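Local coordinates for regulatory protein CII (Enterobacteria phage lambda, PDB 1ZS4), which activates transcription of the phage repressor and integrase genes by binding promoter DNA as a helix-turn-helix tetramer, allowing the virus to initiate a latent state, at the interface of chains A and B and the interface of chains C and A. Sequence-based numbering; all coordinates share one arbitrary frame. Chains: chain A/B/C, Regulatory protein CII.

Contact 1: the interface of chains A and B. Residues chain A 38-43; chain B 16, 19-20, 23-24.
B:Asn20, on helix 7-25, turns its carboxamide against the backbone of A:Lys38 to A:Ser42, where the 3-10 helix 38-40 runs into helix 41-58. Its amide nitrogen ND2 reaches the carbonyl oxygen of A:Lys38 at 2.9 Å, in the carbonyl plane and on a lone pair, and that oxygen also lies nearly in the plane of the amide. The same nitrogen donates to O of B:Ser16, one turn earlier in its own helix, but from above that carbonyl plane. The oxygen end, OD1, accepts N-H of A:Ser42 at 3.1 Å in an almost straight bond (178° at H), with the donor tilted from the plane of the side-chain C=O. Both ends of the carboxamide are thus engaged, which fixes which way round it sits. With chi1 at -96°, well off a staggered position, CG swings the carboxamide over the A:Ser39 backbone. OD1 also takes up water 1, which joins it to O of B:Asn20 and to N of A:Arg43, so the start of helix 41-58 is tied twice to one residue. B:Ala23, three positions further on, sets its methyl CB against both CG of A:Gln40 and CB of A:Arg43, 3.8 Å from each. B:Leu19 meets CB of A:Ser39 with the tip of its CD1 branch, a looser contact at 4.0 Å. On the other flank B:Met24, bent at chi2 and chi3, curls its terminal methyl CE to 3.6 Å from CB of A:Ser42. On chain A the patch sits in the helix-turn-helix segment, at the N-terminal end of helix 41-58, its recognition helix; it is one of the subunit contacts of the homotetramer, and may help set how neighbouring DNA-binding units lie against each other. A:Arg43 closes it: the chain bends at chi2 (59°) and brings NH1 to 2.8 Å from O of B:Ala23, on a lone pair in the carbonyl plane, with that oxygen tilted slightly from the guanidinium plane.

Contact 2: the interface of chains C and A. Residues chain C 63-65, 68-69, 72; chain A 24, 67, 70-71, 74.
A:Arg70 and C:Val63 carry the polar part of this interface. The arginine, extended from CG to NE with CG anti to the backbone N (chi1 -165°), meets the carbonyl oxygen of C:Val63 end-on with two nitrogens, NH2 at 2.9 Å and NH1 at 3.0 Å. The oxygen lies close to the guanidinium plane; NH1 arrives on a lone pair in the carbonyl plane, while NH2 is tilted from it. Two donors therefore grip one backbone acceptor.

Charge adds to this. On its own side A:Arg70 NH1 is bridged to OD1 of A:Asp67 at 2.9 Å, the carboxylate oxygen lying in the guanidinium plane, although NH1 comes in from above the plane of the carboxylate; this helps hold the guanidinium's rotation. Across the interface NH2 makes a salt bridge to OD1 of C:Asp65 at 3.2 Å, its hydrogen bond weak, with the carboxylate plane turned 77° from the guanidinium plane. The two acids would be expected to favour the arginine's positive charge.

Waters complete the polar layer. Water 3 joins NE and NH2 of A:Arg70, NE2 of A:Gln74 and OD1 of C:Asp65; water 2 links N of C:Val63 to OD2 of A:Asp67.

Apolar contact centres on C:Met68. Its CG lies over one face of the A:Arg70 guanidinium, offset toward the rim, and also abuts the carboxamide of A:Gln74. Bends at chi2 and chi3 carry the sulfur SD to 3.7 Å from CA of A:Leu71 and the methyl CE to 3.9 Å from CB of A:Asp67. Further along, CD1 of A:Leu71 packs on CA of C:Ala72 at 3.6 Å.

The site pairs the C-terminal helices of two subunits of the homotetramer, helix 65-78 of chain C and helix 67-80 of chain A, with C:Val63 in the segment leading into the former; A:Met24, near the end of helix 7-25, flanks it, bringing the N-terminal helix of chain A up to the pair.

Contact 1: the interface of chains A and B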
ATOM      1  N   LYS A  38      -6.003   8.734   2.840  1.00 28.08           N
ATOM      2  CA  LYS A  38      -5.869   7.324   2.497  1.00 27.59           C
ATOM      3  C   LYS A  38      -5.695   7.079   1.000  1.00 25.80           C
ATOM      4  O   LYS A  38      -5.123   6.066   0.598  1.00 25.67           O
ATOM      5  CB  LYS A  38      -7.076   6.528   3.019  1.00 30.84           C
ATOM      6  CG  LYS A  38      -8.246   7.388   3.472  1.00 35.03           C
ATOM      7  CD  LYS A  38      -7.892   8.184   4.727  1.00 37.68           C
ATOM      8  CE  LYS A  38      -8.744   9.439   4.845  1.00 38.55           C
ATOM      9  NZ  LYS A  38      -8.546  10.341   3.675  1.00 39.77           N
ATOM     10  N   SER A  39      -6.172   8.009   0.177  1.00 24.10           N
ATOM     11  CA  SER A  39      -6.050   7.847  -1.269  1.00 23.33           C
ATOM     12  C   SER A  39      -4.629   8.124  -1.758  1.00 22.09           C
ATOM     13  O   SER A  39      -4.350   7.998  -2.944  1.00 21.31           O
ATOM     14  CB  SER A  39      -7.032   8.767  -2.010  1.00 22.92           C
ATOM     15  OG  SER A  39      -6.556  10.098  -2.018  1.00 24.12           O
ATOM     16  N   GLN A  40      -3.730   8.517  -0.854  1.00 21.68           N
ATOM     17  CA  GLN A  40      -2.348   8.762  -1.243  1.00 20.63           C
ATOM     18  C   GLN A  40      -1.377   8.210  -0.206  1.00 18.78           C
ATOM     19  O   GLN A  40      -0.263   8.718  -0.031  1.00 19.46           O
ATOM     20  CB  GLN A  40      -2.111  10.258  -1.458  1.00 24.54           C
ATOM     21  CG  GLN A  40      -2.898  10.850  -2.615  1.00 29.55           C
ATOM     22  CD  GLN A  40      -2.515  12.287  -2.906  1.00 33.65           C
ATOM     23  OE1 GLN A  40      -1.945  12.972  -2.056  1.00 36.31           O
ATOM     24  NE2 GLN A  40      -2.731  12.946  -4.040  1.00 20.00           N
ATOM     25  N   ILE A  41      -1.800   7.151   0.472  1.00 17.30           N
ATOM     26  CA  ILE A  41      -0.972   6.544   1.498  1.00 16.30           C
ATOM     27  C   ILE A  41       0.201   5.761   0.902  1.00 17.33           C
ATOM     28  O   ILE A  41       1.277   5.710   1.510  1.00 17.93           O
ATOM     29  CB  ILE A  41      -1.847   5.645   2.435  1.00 18.99           C
ATOM     30  CG1 ILE A  41      -1.094   5.327   3.729  1.00 20.99           C
ATOM     31  CG2 ILE A  41      -2.247   4.363   1.721  1.00 20.04           C
ATOM     32  CD1 ILE A  41      -0.726   6.553   4.542  1.00 20.70           C
ATOM     33  N   SER A  42       0.018   5.161  -0.279  1.00 17.11           N
ATOM     34  CA  SER A  42       1.117   4.411  -0.893  1.00 18.03           C
ATOM     35  C   SER A  42       2.224   5.399  -1.229  1.00 19.07           C
ATOM     36  O   SER A  42       3.415   5.105  -1.051  1.00 18.43           O
ATOM     37  CB  SER A  42       0.660   3.693  -2.173  1.00 19.75           C
ATOM     38  OG  SER A  42      -0.218   2.620  -1.864  1.00 20.86           O
ATOM     39  N   ARG A  43       1.803   6.568  -1.712  1.00 18.46           N
ATOM     40  CA  ARG A  43       2.688   7.666  -2.090  1.00 19.47           C
ATOM     41  C   ARG A  43       3.444   8.136  -0.843  1.00 19.34           C
ATOM     42  O   ARG A  43       4.667   8.297  -0.879  1.00 17.25           O
ATOM     43  CB  ARG A  43       1.844   8.806  -2.691  1.00 21.64           C
ATOM     44  CG  ARG A  43       2.544  10.152  -2.899  1.00 23.11           C
ATOM     45  CD  ARG A  43       3.746  10.053  -3.808  1.00 23.06           C
ATOM     46  NE  ARG A  43       4.299  11.380  -4.078  1.00 24.22           N
ATOM     47  CZ  ARG A  43       3.921  12.170  -5.084  1.00 24.69           C
ATOM     48  NH1 ARG A  43       2.982  11.777  -5.952  1.00 19.85           N
ATOM     49  NH2 ARG A  43       4.475  13.367  -5.215  1.00 24.63           N
TER
ATOM     50  N   SER B  16      -9.951   3.867  -4.594  1.00 13.05           N
ATOM     51  CA  SER B  16      -8.806   4.155  -3.734  1.00 14.74           C
ATOM     52  C   SER B  16      -7.543   3.535  -4.331  1.00 14.25           C
ATOM     53  O   SER B  16      -6.462   4.129  -4.276  1.00 13.25           O
ATOM     54  CB  SER B  16      -9.058   3.613  -2.327  1.00 16.28           C
ATOM     55  OG  SER B  16      -8.007   3.995  -1.445  1.00 17.29           O
ATOM     56  N   LEU B  19      -6.464   5.692  -7.388  1.00 12.27           N
ATOM     57  CA  LEU B  19      -5.898   6.961  -6.936  1.00 11.61           C
ATOM     58  C   LEU B  19      -4.566   6.722  -6.245  1.00 11.20           C
ATOM     59  O   LEU B  19      -3.627   7.494  -6.417  1.00 11.77           O
ATOM     60  CB  LEU B  19      -6.858   7.665  -5.975  1.00 12.16           C
ATOM     61  CG  LEU B  19      -8.173   8.144  -6.586  1.00 12.86           C
ATOM     62  CD1 LEU B  19      -9.039   8.813  -5.516  1.00 14.95           C
ATOM     63  CD2 LEU B  19      -7.878   9.117  -7.709  1.00 14.67           C
ATOM     64  N   ASN B  20      -4.481   5.654  -5.458  1.00 12.08           N
ATOM     65  CA  ASN B  20      -3.214   5.359  -4.791  1.00 12.54           C
ATOM     66  C   ASN B  20      -2.109   5.016  -5.780  1.00 13.09           C
ATOM     67  O   ASN B  20      -0.966   5.425  -5.590  1.00 13.51           O
ATOM     68  CB  ASN B  20      -3.383   4.223  -3.782  1.00 10.89           C
ATOM     69  CG  ASN B  20      -3.603   4.740  -2.371  1.00 14.38           C
ATOM     70  OD1 ASN B  20      -2.710   5.344  -1.785  1.00 13.56           O
ATOM     71  ND2 ASN B  20      -4.784   4.516  -1.830  1.00 14.32           N
ATOM     72  N   ALA B  23      -0.982   8.195  -7.587  1.00 12.61           N
ATOM     73  CA  ALA B  23      -0.154   9.022  -6.706  1.00 13.09           C
ATOM     74  C   ALA B  23       1.208   8.403  -6.496  1.00 14.96           C
ATOM     75  O   ALA B  23       2.208   9.114  -6.386  1.00 16.07           O
ATOM     76  CB  ALA B  23      -0.842   9.247  -5.357  1.00 13.16           C
ATOM     77  N   MET B  24       1.258   7.077  -6.445  1.00 15.17           N
ATOM     78  CA  MET B  24       2.530   6.416  -6.259  1.00 15.54           C
ATOM     79  C   MET B  24       3.437   6.659  -7.441  1.00 16.27           C
ATOM     80  O   MET B  24       4.596   7.019  -7.288  1.00 17.64           O
ATOM     81  CB  MET B  24       2.374   4.910  -6.053  1.00 16.19           C
ATOM     82  CG  MET B  24       3.697   4.181  -6.097  1.00 19.86           C
ATOM     83  SD  MET B  24       4.448   3.969  -4.473  1.00 25.63           S
ATOM     84  CE  MET B  24       3.609   2.495  -3.901  1.00 10.93           C
TER
HETATM   85  O   HOH W   1      -0.658   6.608  -3.031  1.00 18.72           O

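Contact 2: the interface of chains C and A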
ATOM      1  N   VAL C  63      -0.950  -6.998  16.744  1.00 20.29           N
ATOM      2  CA  VAL C  63      -2.148  -7.489  16.069  1.00 19.62           C
ATOM      3  C   VAL C  63      -2.910  -8.480  16.949  1.00 19.46           C
ATOM      4  O   VAL C  63      -2.365  -9.514  17.326  1.00 20.47           O
ATOM      5  CB  VAL C  63      -1.759  -8.201  14.744  1.00 19.26           C
ATOM      6  CG1 VAL C  63      -3.004  -8.578  13.967  1.00 18.71           C
ATOM      7  CG2 VAL C  63      -0.856  -7.284  13.901  1.00 19.81           C
ATOM      8  N   VAL C  64      -4.160  -8.166  17.276  1.00 19.97           N
ATOM      9  CA  VAL C  64      -4.962  -9.065  18.115  1.00 21.98           C
ATOM     10  C   VAL C  64      -5.338 -10.318  17.316  1.00 22.57           C
ATOM     11  O   VAL C  64      -5.384 -10.288  16.086  1.00 20.12           O
ATOM     12  CB  VAL C  64      -6.251  -8.369  18.624  1.00 22.88           C
ATOM     13  CG1 VAL C  64      -5.887  -7.191  19.525  1.00 24.41           C
ATOM     14  CG2 VAL C  64      -7.099  -7.893  17.450  1.00 24.25           C
ATOM     15  N   ASP C  65      -5.609 -11.417  18.016  1.00 22.52           N
ATOM     16  CA  ASP C  65      -5.953 -12.682  17.354  1.00 25.28           C
ATOM     17  C   ASP C  65      -6.983 -12.587  16.228  1.00 24.60           C
ATOM     18  O   ASP C  65      -6.760 -13.123  15.140  1.00 25.65           O
ATOM     19  CB  ASP C  65      -6.460 -13.713  18.372  1.00 26.52           C
ATOM     20  CG  ASP C  65      -5.405 -14.125  19.377  1.00 30.36           C
ATOM     21  OD1 ASP C  65      -4.192 -14.062  19.064  1.00 29.78           O
ATOM     22  OD2 ASP C  65      -5.806 -14.539  20.487  1.00 31.35           O
ATOM     23  N   MET C  68      -5.397 -11.018  13.243  1.00 18.98           N
ATOM     24  CA  MET C  68      -4.368 -11.870  12.660  1.00 18.07           C
ATOM     25  C   MET C  68      -4.999 -13.008  11.856  1.00 17.01           C
ATOM     26  O   MET C  68      -4.499 -13.373  10.789  1.00 17.07           O
ATOM     27  CB  MET C  68      -3.465 -12.462  13.748  1.00 14.63           C
ATOM     28  CG  MET C  68      -2.300 -13.325  13.214  1.00 16.02           C
ATOM     29  SD  MET C  68      -1.282 -12.568  11.901  1.00 11.83           S
ATOM     30  CE  MET C  68      -0.292 -11.434  12.864  1.00 16.96           C
ATOM     31  N   ALA C  69      -6.092 -13.566  12.366  1.00 18.95           N
ATOM     32  CA  ALA C  69      -6.758 -14.654  11.648  1.00 18.97           C
ATOM     33  C   ALA C  69      -7.303 -14.143  10.321  1.00 19.95           C
ATOM     34  O   ALA C  69      -7.248 -14.837   9.301  1.00 18.50           O
ATOM     35  CB  ALA C  69      -7.901 -15.236  12.496  1.00 19.55           C
ATOM     36  N   ALA C  72      -4.432 -13.662   7.943  1.00 12.45           N
ATOM     37  CA  ALA C  72      -3.956 -14.953   7.475  1.00 13.33           C
ATOM     38  C   ALA C  72      -4.873 -15.528   6.403  1.00 13.65           C
ATOM     39  O   ALA C  72      -4.398 -16.127   5.438  1.00 13.67           O
ATOM     40  CB  ALA C  72      -3.826 -15.930   8.646  1.00 13.30           C
TER
ATOM     41  N   MET A  24      -0.143  -4.732   8.051  1.00 14.04           N
ATOM     42  CA  MET A  24      -1.005  -5.501   8.949  1.00 14.80           C
ATOM     43  C   MET A  24      -1.938  -4.561   9.696  1.00 17.18           C
ATOM     44  O   MET A  24      -3.087  -4.901   9.948  1.00 18.66           O
ATOM     45  CB  MET A  24      -0.179  -6.344   9.922  1.00 13.60           C
ATOM     46  CG  MET A  24       0.661  -7.436   9.271  1.00 14.53           C
ATOM     47  SD  MET A  24       1.381  -8.592  10.465  1.00 10.83           S
ATOM     48  CE  MET A  24       2.476  -7.498  11.368  1.00 17.04           C
ATOM     49  N   ASP A  67       5.340 -10.161  14.409  1.00 27.43           N
ATOM     50  CA  ASP A  67       4.075 -10.680  13.924  1.00 26.93           C
ATOM     51  C   ASP A  67       4.136 -11.342  12.552  1.00 25.23           C
ATOM     52  O   ASP A  67       3.212 -12.068  12.186  1.00 26.17           O
ATOM     53  CB  ASP A  67       3.005  -9.593  13.938  1.00 26.45           C
ATOM     54  CG  ASP A  67       2.501  -9.308  15.337  1.00 27.45           C
ATOM     55  OD1 ASP A  67       2.509 -10.247  16.168  1.00 26.76           O
ATOM     56  OD2 ASP A  67       2.086  -8.164  15.605  1.00 28.02           O
ATOM     57  N   ARG A  70       4.279 -15.093  12.899  1.00 21.82           N
ATOM     58  CA  ARG A  70       2.959 -15.520  13.303  1.00 21.05           C
ATOM     59  C   ARG A  70       2.055 -15.627  12.064  1.00 20.20           C
ATOM     60  O   ARG A  70       1.374 -16.636  11.861  1.00 18.18           O
ATOM     61  CB  ARG A  70       2.430 -14.480  14.272  1.00 23.43           C
ATOM     62  CG  ARG A  70       1.244 -14.851  15.084  1.00 24.69           C
ATOM     63  CD  ARG A  70       1.083 -13.743  16.101  1.00 25.18           C
ATOM     64  NE  ARG A  70      -0.286 -13.590  16.546  1.00 25.68           N
ATOM     65  CZ  ARG A  70      -0.820 -12.422  16.874  1.00 26.01           C
ATOM     66  NH1 ARG A  70      -0.087 -11.314  16.796  1.00 25.06           N
ATOM     67  NH2 ARG A  70      -2.078 -12.361  17.284  1.00 25.86           N
ATOM     68  N   LEU A  71       2.055 -14.582  11.237  1.00 17.57           N
ATOM     69  CA  LEU A  71       1.241 -14.578  10.027  1.00 16.71           C
ATOM     70  C   LEU A  71       1.641 -15.713   9.077  1.00 16.97           C
ATOM     71  O   LEU A  71       0.785 -16.427   8.570  1.00 17.11           O
ATOM     72  CB  LEU A  71       1.366 -13.232   9.296  1.00 15.89           C
ATOM     73  CG  LEU A  71       0.617 -13.113   7.969  1.00 16.07           C
ATOM     74  CD1 LEU A  71      -0.875 -13.315   8.198  1.00 16.49           C
ATOM     75  CD2 LEU A  71       0.885 -11.727   7.367  1.00 16.05           C
ATOM     76  N   GLN A  74       0.360 -19.099  10.391  1.00 17.23           N
ATOM     77  CA  GLN A  74      -1.072 -19.283  10.213  1.00 15.87           C
ATOM     78  C   GLN A  74      -1.466 -19.415   8.747  1.00 15.04           C
ATOM     79  O   GLN A  74      -2.406 -20.122   8.425  1.00 16.05           O
ATOM     80  CB  GLN A  74      -1.836 -18.152  10.888  1.00 19.40           C
ATOM     81  CG  GLN A  74      -1.695 -18.215  12.413  1.00 21.60           C
ATOM     82  CD  GLN A  74      -2.486 -17.150  13.141  1.00 24.47           C
ATOM     83  OE1 GLN A  74      -3.670 -16.937  12.805  1.00 24.85           O
ATOM     84  NE2 GLN A  74      -1.919 -16.534  14.071  1.00 28.20           N
TER
HETATM   85  O   HOH W   2       1.266  -8.542  18.042  1.00 26.22           O
HETATM   86  O   HOH W   3      -2.566 -15.206  16.579  1.00 34.73           O

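Contact 1 and contact 2 lie about 25 Å apart, measured between the centres of their C-alpha atoms, and both involve chain A. Both draw on the C-terminal half of helix 7-25, and residue 24 serves in both: in chain B it packs in contact 1, in chain A it flanks contact 2. Its CG is anti to the backbone N in chain B (chi1 170°) but anti to the carbonyl carbon in chain A (chi1 -65°). One chain thus meets two neighbours through different surfaces, neither interface being an exact two-fold, consistent with a tetramer in which identical chains occupy unequal surroundings.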